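PDB 6EO5: PpBBE-like 1 D396N from Physcomitrella patens subsp. patens, which oxidises cellobiose as a flavoprotein oxidase of the berberine bridge enzyme-like family, with an FAD cofactor that is attached bi-covalently. Local coordinates for residues T35-Y40 / S49-P54; I74-G79 / Y205-Q210; L171-V176 / F195-A200. One frame throughout, in Å; residues are numbered along the deposited sequence.

Contact 1. Residues T35-Y40 / S49-P54. With FAD (flavin-adenine dinucleotide), chain C.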
loop_
_atom_site.group_PDB
_atom_site.type_symbol
_atom_site.label_atom_id
_atom_site.label_comp_id
_atom_site.label_asym_id
_atom_site.label_seq_id
_atom_site.Cartn_x
_atom_site.Cartn_y
_atom_site.Cartn_z
ATOM N N THR A 35 18.748 2.457 15.854
ATOM C CA THR A 35 18.568 1.855 14.539
ATOM C C THR A 35 17.140 1.361 14.325
ATOM O O THR A 35 16.702 1.246 13.175
ATOM C CB THR A 35 19.568 0.713 14.309
ATOM O OG1 THR A 35 19.163 -0.439 15.049
ATOM C CG2 THR A 35 20.974 1.118 14.741
ATOM N N ALA A 36 16.397 1.086 15.396
ATOM C CA ALA A 36 15.014 0.670 15.226
ATOM C C ALA A 36 14.127 1.808 14.740
ATOM O O ALA A 36 13.036 1.550 14.222
ATOM C CB ALA A 36 14.460 0.102 16.534
ATOM N N ARG A 37 14.572 3.059 14.888
ATOM C CA ARG A 37 13.761 4.196 14.475
ATOM C C ARG A 37 13.647 4.330 12.962
ATOM O O ARG A 37 12.866 5.168 12.494
ATOM C CB ARG A 37 14.336 5.477 15.052
ATOM C CG ARG A 37 14.388 5.468 16.550
ATOM C CD ARG A 37 14.957 6.755 17.082
ATOM N NE ARG A 37 14.013 7.852 16.935
ATOM C CZ ARG A 37 14.134 9.014 17.558
ATOM N NH1 ARG A 37 15.164 9.210 18.371
ATOM N NH2 ARG A 37 13.227 9.972 17.379
ATOM N N LEU A 38 14.398 3.538 12.200
ATOM C CA LEU A 38 14.362 3.625 10.749
ATOM C C LEU A 38 12.936 3.491 10.240
ATOM O O LEU A 38 12.201 2.588 10.641
ATOM C CB LEU A 38 15.242 2.536 10.136
ATOM C CG LEU A 38 15.464 2.602 8.621
ATOM C CD1 LEU A 38 16.434 3.718 8.260
ATOM C CD2 LEU A 38 15.928 1.248 8.064
ATOM N N ALA A 39 12.549 4.416 9.369
ATOM C CA ALA A 39 11.243 4.421 8.734
ATOM C C ALA A 39 11.433 4.876 7.294
ATOM O O ALA A 39 12.409 5.559 6.963
ATOM C CB ALA A 39 10.250 5.344 9.463
ATOM N N TYR A 40 10.487 4.497 6.433
ATOM C CA TYR A 40 10.605 4.892 5.032
ATOM C C TYR A 40 10.560 6.411 4.881
ATOM O O TYR A 40 11.399 7.003 4.194
ATOM C CB TYR A 40 9.517 4.230 4.185
ATOM C CG TYR A 40 9.626 4.687 2.760
ATOM C CD1 TYR A 40 10.659 4.220 1.944
ATOM C CD2 TYR A 40 8.737 5.620 2.236
ATOM C CE1 TYR A 40 10.788 4.647 0.643
ATOM C CE2 TYR A 40 8.859 6.053 0.946
ATOM C CZ TYR A 40 9.887 5.564 0.148
ATOM O OH TYR A 40 10.009 5.999 -1.153
ATOM N N SER A 49 8.261 5.173 23.169
ATOM C CA SER A 49 8.692 4.717 24.492
ATOM C C SER A 49 9.658 3.550 24.364
ATOM O O SER A 49 10.705 3.512 25.017
ATOM C CB SER A 49 7.499 4.278 25.346
ATOM O OG SER A 49 6.432 5.197 25.316
ATOM N N ALA A 50 9.307 2.573 23.534
ATOM C CA ALA A 50 10.132 1.385 23.383
ATOM C C ALA A 50 9.726 0.640 22.122
ATOM O O ALA A 50 8.619 0.809 21.603
ATOM C CB ALA A 50 10.015 0.463 24.600
ATOM N N PHE A 51 10.652 -0.186 21.641
ATOM C CA PHE A 51 10.388 -1.179 20.613
ATOM C C PHE A 51 10.392 -2.551 21.266
ATOM O O PHE A 51 11.314 -2.875 22.017
ATOM C CB PHE A 51 11.445 -1.135 19.508
ATOM C CG PHE A 51 11.481 0.155 18.740
ATOM C CD1 PHE A 51 10.715 0.313 17.593
ATOM C CD2 PHE A 51 12.297 1.203 19.150
ATOM C CE1 PHE A 51 10.753 1.488 16.882
ATOM C CE2 PHE A 51 12.343 2.388 18.437
ATOM C CZ PHE A 51 11.571 2.535 17.304
ATOM N N VAL A 52 9.363 -3.345 20.995
ATOM C CA VAL A 52 9.341 -4.751 21.365
ATOM C C VAL A 52 9.199 -5.559 20.084
ATOM O O VAL A 52 8.479 -5.159 19.163
ATOM C CB VAL A 52 8.215 -5.072 22.377
ATOM C CG1 VAL A 52 6.856 -4.633 21.857
ATOM C CG2 VAL A 52 8.214 -6.550 22.732
ATOM N N PHE A 53 9.916 -6.686 20.011
ATOM C CA PHE A 53 10.021 -7.504 18.806
ATOM C C PHE A 53 9.459 -8.887 19.106
ATOM O O PHE A 53 10.222 -9.833 19.346
ATOM C CB PHE A 53 11.468 -7.592 18.332
ATOM C CG PHE A 53 12.059 -6.263 17.947
ATOM C CD1 PHE A 53 12.517 -5.382 18.914
ATOM C CD2 PHE A 53 12.162 -5.893 16.613
ATOM C CE1 PHE A 53 13.065 -4.159 18.556
ATOM C CE2 PHE A 53 12.706 -4.669 16.255
ATOM C CZ PHE A 53 13.159 -3.804 17.227
ATOM N N PRO A 54 8.133 -9.042 19.111
ATOM C CA PRO A 54 7.552 -10.353 19.414
ATOM C C PRO A 54 7.966 -11.383 18.383
ATOM O O PRO A 54 8.076 -11.081 17.190
ATOM C CB PRO A 54 6.040 -10.108 19.361
ATOM C CG PRO A 54 5.867 -8.661 19.415
ATOM C CD PRO A 54 7.098 -8.032 18.846
HETATM P PA FAD C . 3.728 0.157 8.192
HETATM O O1A FAD C . 4.204 1.592 8.355
HETATM O O2A FAD C . 4.523 -0.799 9.046
HETATM O O5B FAD C . 2.146 -0.035 8.443
HETATM C C5B FAD C . 1.203 0.912 7.987
HETATM C C4B FAD C . -0.019 0.942 8.898
HETATM O O4B FAD C . -0.511 -0.370 9.100
HETATM C C3B FAD C . 0.305 1.498 10.273
HETATM O O3B FAD C . -0.841 2.151 10.772
HETATM C C2B FAD C . 0.552 0.255 11.085
HETATM O O2B FAD C . 0.335 0.473 12.457
HETATM C C1B FAD C . -0.439 -0.726 10.471
HETATM N N9A FAD C . 0.040 -2.109 10.689
HETATM C C8A FAD C . 1.276 -2.614 10.361
HETATM N N7A FAD C . 1.333 -3.909 10.740
HETATM C C5A FAD C . 0.156 -4.240 11.310
HETATM C C6A FAD C . -0.304 -5.417 11.872
HETATM N N6A FAD C . 0.485 -6.486 11.900
HETATM N N1A FAD C . -1.579 -5.473 12.392
HETATM C C2A FAD C . -2.378 -4.354 12.363
HETATM N N3A FAD C . -1.917 -3.178 11.809
HETATM C C4A FAD C . -0.665 -3.122 11.293
HETATM N N1 FAD C . 0.967 0.797 -2.146
HETATM C C2 FAD C . 0.324 0.025 -3.120
HETATM O O2 FAD C . -0.882 -0.289 -3.041
HETATM N N3 FAD C . 1.056 -0.423 -4.207
HETATM C C4 FAD C . 2.392 -0.108 -4.334
HETATM O O4 FAD C . 3.019 -0.529 -5.301
HETATM C C4X FAD C . 3.028 0.661 -3.371
HETATM N N5 FAD C . 4.375 0.933 -3.482
HETATM C C5X FAD C . 5.073 1.410 -2.389
HETATM C C6 FAD C . 6.455 1.547 -2.470
HETATM C C7 FAD C . 7.235 1.910 -1.360
HETATM C C7M FAD C . 8.737 2.031 -1.484
HETATM C C8 FAD C . 6.568 2.251 -0.164
HETATM C C8M FAD C . 7.332 2.764 1.042
HETATM C C9 FAD C . 5.162 2.194 -0.129
HETATM C C9A FAD C . 4.394 1.757 -1.224
HETATM N N10 FAD C . 2.993 1.730 -1.231
HETATM C C10 FAD C . 2.321 1.081 -2.248
HETATM C "C1'" FAD C . 2.196 2.125 -0.033
HETATM C "C2'" FAD C . 2.015 0.907 0.868
HETATM O "O2'" FAD C . 1.013 0.029 0.409
HETATM C "C3'" FAD C . 1.649 1.385 2.254
HETATM O "O3'" FAD C . 2.708 2.211 2.674
HETATM C "C4'" FAD C . 1.446 0.193 3.185
HETATM O "O4'" FAD C . 0.479 0.539 4.157
HETATM C "C5'" FAD C . 2.768 -0.226 3.825
HETATM O "O5'" FAD C . 2.623 -1.244 4.793
HETATM P P FAD C . 3.844 -1.504 5.822
HETATM O O1P FAD C . 3.539 -2.720 6.665
HETATM O O2P FAD C . 5.189 -1.591 5.151
HETATM O O3P FAD C . 3.923 -0.109 6.619
#
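Ala36 sets its methyl group squarely on the Phe51 ring. CB lies 3.5 Å from the Phe51 ring centroid and only 9° off the ring normal, a CH-pi contact over the face. Because the methyl stands above the ring centre, its distances to the ring carbons are similar, the shortest being 3.6 Å from Ala36 CB to Phe51 CD2. Phe53, two residues further along strand 50-53, approaches the same methyl differently: its ring edge is offered, with Phe53 CZ 4.2 Å from Ala36 CB. The alternation of side chains along the strand puts both phenylalanines on the side that faces helix 31-36, and since both hold CG anti to the carbonyl carbon (chi1 -63° and -62°), they leave the strand with a like tilt. Arg37 adds its aliphatic part, CG standing 4.1 Å from Phe51 CZ, while its chain crosses the phenylalanine at about a right angle and bends at chi3. No hydrogen bond joins the two segments; the carbonyl of Ala36 accepts one instead from Arg77 NH2, a polar tie beside the apolar patch. On strand 24-26, Ala26 pairs with Phe51 through the backbone and Arg24 makes a cation-pi contact with Phe53. Past the helix the chain runs on to the cofactor. There the Tyr40 ring receives the flavin methyl C8M over its centre, with C8M 3.4 Å from Tyr40 CD2, and His81 also stacks on the tyrosine. Helix 31-36 against the mixed sheet is part of the FAD-binding region of this VAO-type flavoprotein, and Tyr40 belongs to its flavin pocket.

Contact 2. Residues I74-G79 / Y205-Q210. With FAD (flavin-adenine dinucleotide), chain C.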
loop_
_atom_site.group_PDB
_atom_site.type_symbol
_atom_site.label_atom_id
_atom_site.label_comp_id
_atom_site.label_asym_id
_atom_site.label_seq_id
_atom_site.Cartn_x
_atom_site.Cartn_y
_atom_site.Cartn_z
ATOM N N ILE A 74 0.158 2.196 21.707
ATOM C CA ILE A 74 0.727 0.976 21.146
ATOM C C ILE A 74 0.294 0.865 19.688
ATOM O O ILE A 74 -0.901 0.929 19.378
ATOM C CB ILE A 74 0.304 -0.257 21.981
ATOM C CG1 ILE A 74 0.953 -1.537 21.458
ATOM C CG2 ILE A 74 -1.215 -0.402 22.047
ATOM C CD1 ILE A 74 0.504 -2.784 22.193
ATOM N N VAL A 75 1.266 0.748 18.783
ATOM C CA VAL A 75 0.949 0.467 17.381
ATOM C C VAL A 75 1.826 -0.674 16.880
ATOM O O VAL A 75 3.019 -0.749 17.217
ATOM C CB VAL A 75 1.103 1.704 16.470
ATOM C CG1 VAL A 75 0.157 2.833 16.896
ATOM C CG2 VAL A 75 2.555 2.183 16.398
ATOM N N PRO A 76 1.272 -1.585 16.087
ATOM C CA PRO A 76 2.105 -2.547 15.368
ATOM C C PRO A 76 2.829 -1.890 14.199
ATOM O O PRO A 76 2.396 -0.871 13.653
ATOM C CB PRO A 76 1.087 -3.585 14.879
ATOM C CG PRO A 76 -0.168 -2.818 14.714
ATOM C CD PRO A 76 -0.164 -1.783 15.811
ATOM N N ARG A 77 3.960 -2.490 13.826
ATOM C CA ARG A 77 4.710 -2.081 12.648
ATOM C C ARG A 77 5.069 -3.302 11.804
ATOM O O ARG A 77 5.649 -4.271 12.309
ATOM C CB ARG A 77 5.965 -1.317 13.043
ATOM C CG ARG A 77 6.796 -0.879 11.871
ATOM C CD ARG A 77 8.241 -1.130 12.163
ATOM N NE ARG A 77 8.895 0.037 12.724
ATOM C CZ ARG A 77 10.085 0.013 13.323
ATOM N NH1 ARG A 77 10.746 -1.121 13.469
ATOM N NH2 ARG A 77 10.614 1.132 13.787
ATOM N N GLY A 78 4.699 -3.267 10.526
ATOM C CA GLY A 78 5.165 -4.241 9.558
ATOM C C GLY A 78 6.427 -3.760 8.870
ATOM O O GLY A 78 7.489 -3.700 9.496
ATOM N N GLY A 79 6.324 -3.383 7.594
ATOM C CA GLY A 79 7.498 -2.936 6.863
ATOM C C GLY A 79 7.894 -1.487 7.064
ATOM O O GLY A 79 8.910 -1.063 6.510
ATOM N N TYR A 205 -7.947 -2.058 14.997
ATOM C CA TYR A 205 -8.701 -3.167 15.575
ATOM C C TYR A 205 -7.827 -4.192 16.277
ATOM O O TYR A 205 -8.340 -5.231 16.701
ATOM C CB TYR A 205 -9.542 -3.868 14.503
ATOM C CG TYR A 205 -10.546 -2.946 13.863
ATOM C CD1 TYR A 205 -10.214 -2.198 12.740
ATOM C CD2 TYR A 205 -11.815 -2.797 14.393
ATOM C CE1 TYR A 205 -11.129 -1.339 12.155
ATOM C CE2 TYR A 205 -12.740 -1.937 13.816
ATOM C CZ TYR A 205 -12.393 -1.212 12.698
ATOM O OH TYR A 205 -13.313 -0.365 12.119
ATOM N N GLY A 206 -6.537 -3.934 16.430
ATOM C CA GLY A 206 -5.669 -4.891 17.072
ATOM C C GLY A 206 -4.481 -5.209 16.201
ATOM O O GLY A 206 -4.256 -4.587 15.157
ATOM N N ILE A 207 -3.709 -6.201 16.627
ATOM C CA ILE A 207 -2.433 -6.532 16.010
ATOM C C ILE A 207 -2.614 -7.845 15.259
ATOM O O ILE A 207 -2.681 -8.913 15.873
ATOM C CB ILE A 207 -1.315 -6.626 17.052
ATOM C CG1 ILE A 207 -1.201 -5.286 17.781
ATOM C CG2 ILE A 207 -0.008 -7.044 16.390
ATOM C CD1 ILE A 207 -0.103 -5.212 18.774
ATOM N N VAL A 208 -2.705 -7.768 13.928
ATOM C CA VAL A 208 -2.776 -8.969 13.104
ATOM C C VAL A 208 -1.458 -9.722 13.210
ATOM O O VAL A 208 -0.378 -9.139 13.054
ATOM C CB VAL A 208 -3.100 -8.616 11.644
ATOM C CG1 VAL A 208 -2.978 -9.860 10.751
ATOM C CG2 VAL A 208 -4.498 -8.028 11.537
ATOM N N THR A 209 -1.538 -11.020 13.498
ATOM C CA THR A 209 -0.341 -11.847 13.600
ATOM C C THR A 209 -0.103 -12.709 12.371
ATOM O O THR A 209 1.056 -12.992 12.050
ATOM C CB THR A 209 -0.410 -12.749 14.835
ATOM O OG1 THR A 209 -1.642 -13.482 14.815
ATOM C CG2 THR A 209 -0.318 -11.913 16.104
ATOM N N GLN A 210 -1.156 -13.127 11.669
ATOM C CA GLN A 210 -0.942 -13.838 10.419
ATOM C C GLN A 210 -2.120 -13.635 9.475
ATOM O O GLN A 210 -3.243 -13.329 9.891
ATOM C CB GLN A 210 -0.689 -15.330 10.653
ATOM C CG GLN A 210 -1.893 -16.145 11.068
ATOM C CD GLN A 210 -1.633 -17.633 10.910
ATOM O OE1 GLN A 210 -0.489 -18.088 11.018
ATOM N NE2 GLN A 210 -2.688 -18.395 10.629
HETATM P PA FAD C . 3.728 0.157 8.192
HETATM O O1A FAD C . 4.204 1.592 8.355
HETATM O O2A FAD C . 4.523 -0.799 9.046
HETATM O O5B FAD C . 2.146 -0.035 8.443
HETATM C C5B FAD C . 1.203 0.912 7.987
HETATM C C4B FAD C . -0.019 0.942 8.898
HETATM O O4B FAD C . -0.511 -0.370 9.100
HETATM C C3B FAD C . 0.305 1.498 10.273
HETATM O O3B FAD C . -0.841 2.151 10.772
HETATM C C2B FAD C . 0.552 0.255 11.085
HETATM O O2B FAD C . 0.335 0.473 12.457
HETATM C C1B FAD C . -0.439 -0.726 10.471
HETATM N N9A FAD C . 0.040 -2.109 10.689
HETATM C C8A FAD C . 1.276 -2.614 10.361
HETATM N N7A FAD C . 1.333 -3.909 10.740
HETATM C C5A FAD C . 0.156 -4.240 11.310
HETATM C C6A FAD C . -0.304 -5.417 11.872
HETATM N N6A FAD C . 0.485 -6.486 11.900
HETATM N N1A FAD C . -1.579 -5.473 12.392
HETATM C C2A FAD C . -2.378 -4.354 12.363
HETATM N N3A FAD C . -1.917 -3.178 11.809
HETATM C C4A FAD C . -0.665 -3.122 11.293
HETATM N N1 FAD C . 0.967 0.797 -2.146
HETATM C C2 FAD C . 0.324 0.025 -3.120
HETATM O O2 FAD C . -0.882 -0.289 -3.041
HETATM N N3 FAD C . 1.056 -0.423 -4.207
HETATM C C4 FAD C . 2.392 -0.108 -4.334
HETATM O O4 FAD C . 3.019 -0.529 -5.301
HETATM C C4X FAD C . 3.028 0.661 -3.371
HETATM N N5 FAD C . 4.375 0.933 -3.482
HETATM C C5X FAD C . 5.073 1.410 -2.389
HETATM C C6 FAD C . 6.455 1.547 -2.470
HETATM C C7 FAD C . 7.235 1.910 -1.360
HETATM C C7M FAD C . 8.737 2.031 -1.484
HETATM C C8 FAD C . 6.568 2.251 -0.164
HETATM C C8M FAD C . 7.332 2.764 1.042
HETATM C C9 FAD C . 5.162 2.194 -0.129
HETATM C C9A FAD C . 4.394 1.757 -1.224
HETATM N N10 FAD C . 2.993 1.730 -1.231
HETATM C C10 FAD C . 2.321 1.081 -2.248
HETATM C "C1'" FAD C . 2.196 2.125 -0.033
HETATM C "C2'" FAD C . 2.015 0.907 0.868
HETATM O "O2'" FAD C . 1.013 0.029 0.409
HETATM C "C3'" FAD C . 1.649 1.385 2.254
HETATM O "O3'" FAD C . 2.708 2.211 2.674
HETATM C "C4'" FAD C . 1.446 0.193 3.185
HETATM O "O4'" FAD C . 0.479 0.539 4.157
HETATM C "C5'" FAD C . 2.768 -0.226 3.825
HETATM O "O5'" FAD C . 2.623 -1.244 4.793
HETATM P P FAD C . 3.844 -1.504 5.822
HETATM O O1P FAD C . 3.539 -2.720 6.665
HETATM O O2P FAD C . 5.189 -1.591 5.151
HETATM O O3P FAD C . 3.923 -0.109 6.619
#
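Pro76 and Ile207 meet beside the adenine of FAD, in the PCMH-type FAD-binding domain, where the end of strand 74-77 faces the start of strand 207-217. From the backbone outward, Pro76 CB is 3.9 Å from Ile207 CG2 and, on the cofactor side, 3.7 Å from FAD C5A. CG comes over the adenine face, 3.4 Å from FAD N3A. CD, closing the ring, lies 4.1 Å from FAD O2B and about as far from Ile207 CG1. The proline thus covers the adenine face, with Ile207 beside it; CG2 of the isoleucine is anti to the backbone N and CG1 is next to that N (chi1 -59°), so that both branches face Pro76. Further back along strand 74-77, the ends of Ile74 and Ile207 touch, and both also rest on Val64 of helix 57-70.

No hydrogen bond links the segments directly; FAD links them. The 74-79 side grips the ribose and the diphosphate: FAD O2B donates to Pro76 O over 2.7 Å, Gly78 N gives a weak bond to O2A, and Gly79 N reaches FAD O1P at 3.0 Å. With no side chains at Gly78 and Gly79, the phosphates can lie close to the main chain. Arg77 CG stays near O2A, and only its guanidinium leads off to a salt bridge with Asp98. Val208 makes both hydrogen bonds to the base: its N donates to FAD N1A (3.0 Å, 144°), and FAD N6A returns a nearly straight bond of 175° to Val208 O, also 3.0 Å long.

Contact 3. Residues L171-V176 / F195-A200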
loop_
_atom_site.group_PDB
_atom_site.type_symbol
_atom_site.label_atom_id
_atom_site.label_comp_id
_atom_site.label_asym_id
_atom_site.label_seq_id
_atom_site.Cartn_x
_atom_site.Cartn_y
_atom_site.Cartn_z
ATOM N N LEU A 171 -8.350 -14.222 2.986
ATOM C CA LEU A 171 -9.385 -15.192 3.308
ATOM C C LEU A 171 -9.647 -15.269 4.803
ATOM O O LEU A 171 -10.747 -15.679 5.209
ATOM C CB LEU A 171 -8.994 -16.581 2.787
ATOM C CG LEU A 171 -9.126 -16.912 1.302
ATOM C CD1 LEU A 171 -8.352 -18.158 0.997
ATOM C CD2 LEU A 171 -10.583 -17.121 0.938
ATOM N N GLU A 172 -8.673 -14.857 5.616
ATOM C CA GLU A 172 -8.751 -14.951 7.062
ATOM C C GLU A 172 -7.548 -14.242 7.672
ATOM O O GLU A 172 -6.457 -14.255 7.098
ATOM C CB GLU A 172 -8.788 -16.414 7.508
ATOM C CG GLU A 172 -8.934 -16.615 8.999
ATOM C CD GLU A 172 -8.610 -18.031 9.443
ATOM O OE1 GLU A 172 -9.483 -18.917 9.292
ATOM O OE2 GLU A 172 -7.475 -18.254 9.941
ATOM N N VAL A 173 -7.758 -13.621 8.835
ATOM C CA VAL A 173 -6.674 -13.096 9.657
ATOM C C VAL A 173 -6.810 -13.652 11.065
ATOM O O VAL A 173 -7.882 -14.092 11.488
ATOM C CB VAL A 173 -6.644 -11.547 9.736
ATOM C CG1 VAL A 173 -6.259 -10.938 8.410
ATOM C CG2 VAL A 173 -7.979 -11.013 10.216
ATOM N N GLN A 174 -5.703 -13.604 11.797
ATOM C CA GLN A 174 -5.703 -13.773 13.241
ATOM C C GLN A 174 -5.016 -12.574 13.863
ATOM O O GLN A 174 -3.951 -12.157 13.392
ATOM C CB GLN A 174 -4.987 -15.041 13.657
ATOM C CG GLN A 174 -5.588 -16.251 13.021
ATOM C CD GLN A 174 -4.946 -17.501 13.518
ATOM O OE1 GLN A 174 -4.110 -17.458 14.432
ATOM N NE2 GLN A 174 -5.322 -18.632 12.929
ATOM N N LEU A 175 -5.622 -12.025 14.916
ATOM C CA LEU A 175 -5.064 -10.865 15.593
ATOM C C LEU A 175 -5.226 -11.008 17.100
ATOM O O LEU A 175 -6.052 -11.778 17.593
ATOM C CB LEU A 175 -5.713 -9.553 15.109
ATOM C CG LEU A 175 -7.216 -9.375 15.315
ATOM C CD1 LEU A 175 -7.494 -8.584 16.588
ATOM C CD2 LEU A 175 -7.816 -8.693 14.100
ATOM N N VAL A 176 -4.414 -10.241 17.820
ATOM C CA VAL A 176 -4.522 -10.065 19.263
ATOM C C VAL A 176 -5.342 -8.804 19.505
ATOM O O VAL A 176 -4.912 -7.704 19.140
ATOM C CB VAL A 176 -3.131 -9.960 19.910
ATOM C CG1 VAL A 176 -3.236 -9.648 21.395
ATOM C CG2 VAL A 176 -2.350 -11.240 19.673
ATOM N N PHE A 195 -14.877 -7.842 7.803
ATOM C CA PHE A 195 -15.181 -6.694 6.947
ATOM C C PHE A 195 -14.215 -5.537 7.200
ATOM O O PHE A 195 -13.677 -4.938 6.257
ATOM C CB PHE A 195 -16.626 -6.266 7.192
ATOM C CG PHE A 195 -17.033 -5.021 6.488
ATOM C CD1 PHE A 195 -16.777 -3.772 7.048
ATOM C CD2 PHE A 195 -17.737 -5.088 5.303
ATOM C CE1 PHE A 195 -17.174 -2.613 6.419
ATOM C CE2 PHE A 195 -18.142 -3.925 4.660
ATOM C CZ PHE A 195 -17.856 -2.688 5.221
ATOM N N ALA A 196 -13.972 -5.215 8.471
ATOM C CA ALA A 196 -13.178 -4.036 8.799
ATOM C C ALA A 196 -11.733 -4.162 8.322
ATOM O O ALA A 196 -11.147 -3.174 7.855
ATOM C CB ALA A 196 -13.217 -3.779 10.306
ATOM N N ILE A 197 -11.126 -5.349 8.451
ATOM C CA ILE A 197 -9.686 -5.448 8.213
ATOM C C ILE A 197 -9.364 -5.454 6.720
ATOM O O ILE A 197 -8.213 -5.205 6.343
ATOM C CB ILE A 197 -9.064 -6.676 8.915
ATOM C CG1 ILE A 197 -9.592 -7.988 8.332
ATOM C CG2 ILE A 197 -9.287 -6.646 10.423
ATOM C CD1 ILE A 197 -8.718 -8.561 7.207
ATOM N N ARG A 198 -10.349 -5.727 5.861
ATOM C CA ARG A 198 -10.182 -5.650 4.411
ATOM C C ARG A 198 -10.371 -4.206 3.928
ATOM O O ARG A 198 -11.334 -3.861 3.240
ATOM C CB ARG A 198 -11.160 -6.593 3.721
ATOM C CG ARG A 198 -10.746 -8.049 3.762
ATOM C CD ARG A 198 -11.875 -8.965 4.227
ATOM N NE ARG A 198 -12.733 -9.465 3.153
ATOM C CZ ARG A 198 -14.064 -9.449 3.190
ATOM N NH1 ARG A 198 -14.701 -8.966 4.247
ATOM N NH2 ARG A 198 -14.762 -9.935 2.175
ATOM N N GLY A 199 -9.411 -3.353 4.292
ATOM C CA GLY A 199 -9.488 -1.957 3.911
ATOM C C GLY A 199 -9.259 -0.950 5.031
ATOM O O GLY A 199 -8.794 0.168 4.779
ATOM N N ALA A 200 -9.582 -1.322 6.276
ATOM C CA ALA A 200 -9.371 -0.424 7.406
ATOM C C ALA A 200 -8.646 -1.112 8.558
ATOM O O ALA A 200 -8.781 -0.684 9.706
ATOM C CB ALA A 200 -10.700 0.164 7.891
#
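This is a buried helix-on-sheet contact: helix 191-200 lies against strand 170-176 of the antiparallel sheet in the FAD-binding part of the chain. The strand runs between two neighbours, 182-186 and 207-217, and the helix fills the connection that leads from the first of these to the second. Val173 and Ile197 mark the closest backbone approach, their CA atoms 8.3 Å apart, and their side chains reach for each other tip to tip. Val173 CG1 meets Ile197 CD1 at 3.6 Å. The other valine branch, CG2, sits beside the isoleucine chain, 3.9 Å from Ile197 CG1, so both methyls of Val173 face the end of Ile197 from one side. The torsion of Ile197 explains this reach: CG1 occupies the crowded position between the backbone N and the carbonyl carbon (chi1 65°) and carries CD1 toward the valine. The second branch of Ile197 serves Leu175, two residues past Val173, whose CD2 is 4.5 Å from Ile197 CG2, a looser touch. Val173 and Leu175 belong to one side of the strand, whereas Val176 turns to helix 57-70, which gives this sheet a helix on another flank. Leu175 also touches Val208, which binds the adenine, on strand 207-217, and its side chain lies about 6 Å from FAD. On the helix, Ala196 and Ala200 rest on Leu449 of helix 446-456. Across the interface itself there is no hydrogen bond and no charge pair. Three branched aliphatic residues do the work, so the hold comes from shape and exclusion of water, with no polar bond to fix a direction.

In the fold
Contacts 2 and 3 are fully buried and adjacent, their centres 11 Å apart; contact 1 is only partly buried and lies further out, about 20 Å from the centre of the chain. Contacts 1 and 2 share the mixed sheet, through strands 50-53 and 74-77, and both touch FAD: contact 1 at the flavin methyl C8M, by an apolar methyl-on-ring contact, contact 2 at the adenine, ribose and phosphates, largely by hydrogen bonds. Contacts 2 and 3 share the antiparallel sheet, where strands 207-217 and 170-176 pair, Ile207 O with Val176 N. All three pack apolar groups directly, but contact 3 is purely aliphatic, with no touch on FAD, Leu175 lying about 6 Å from it.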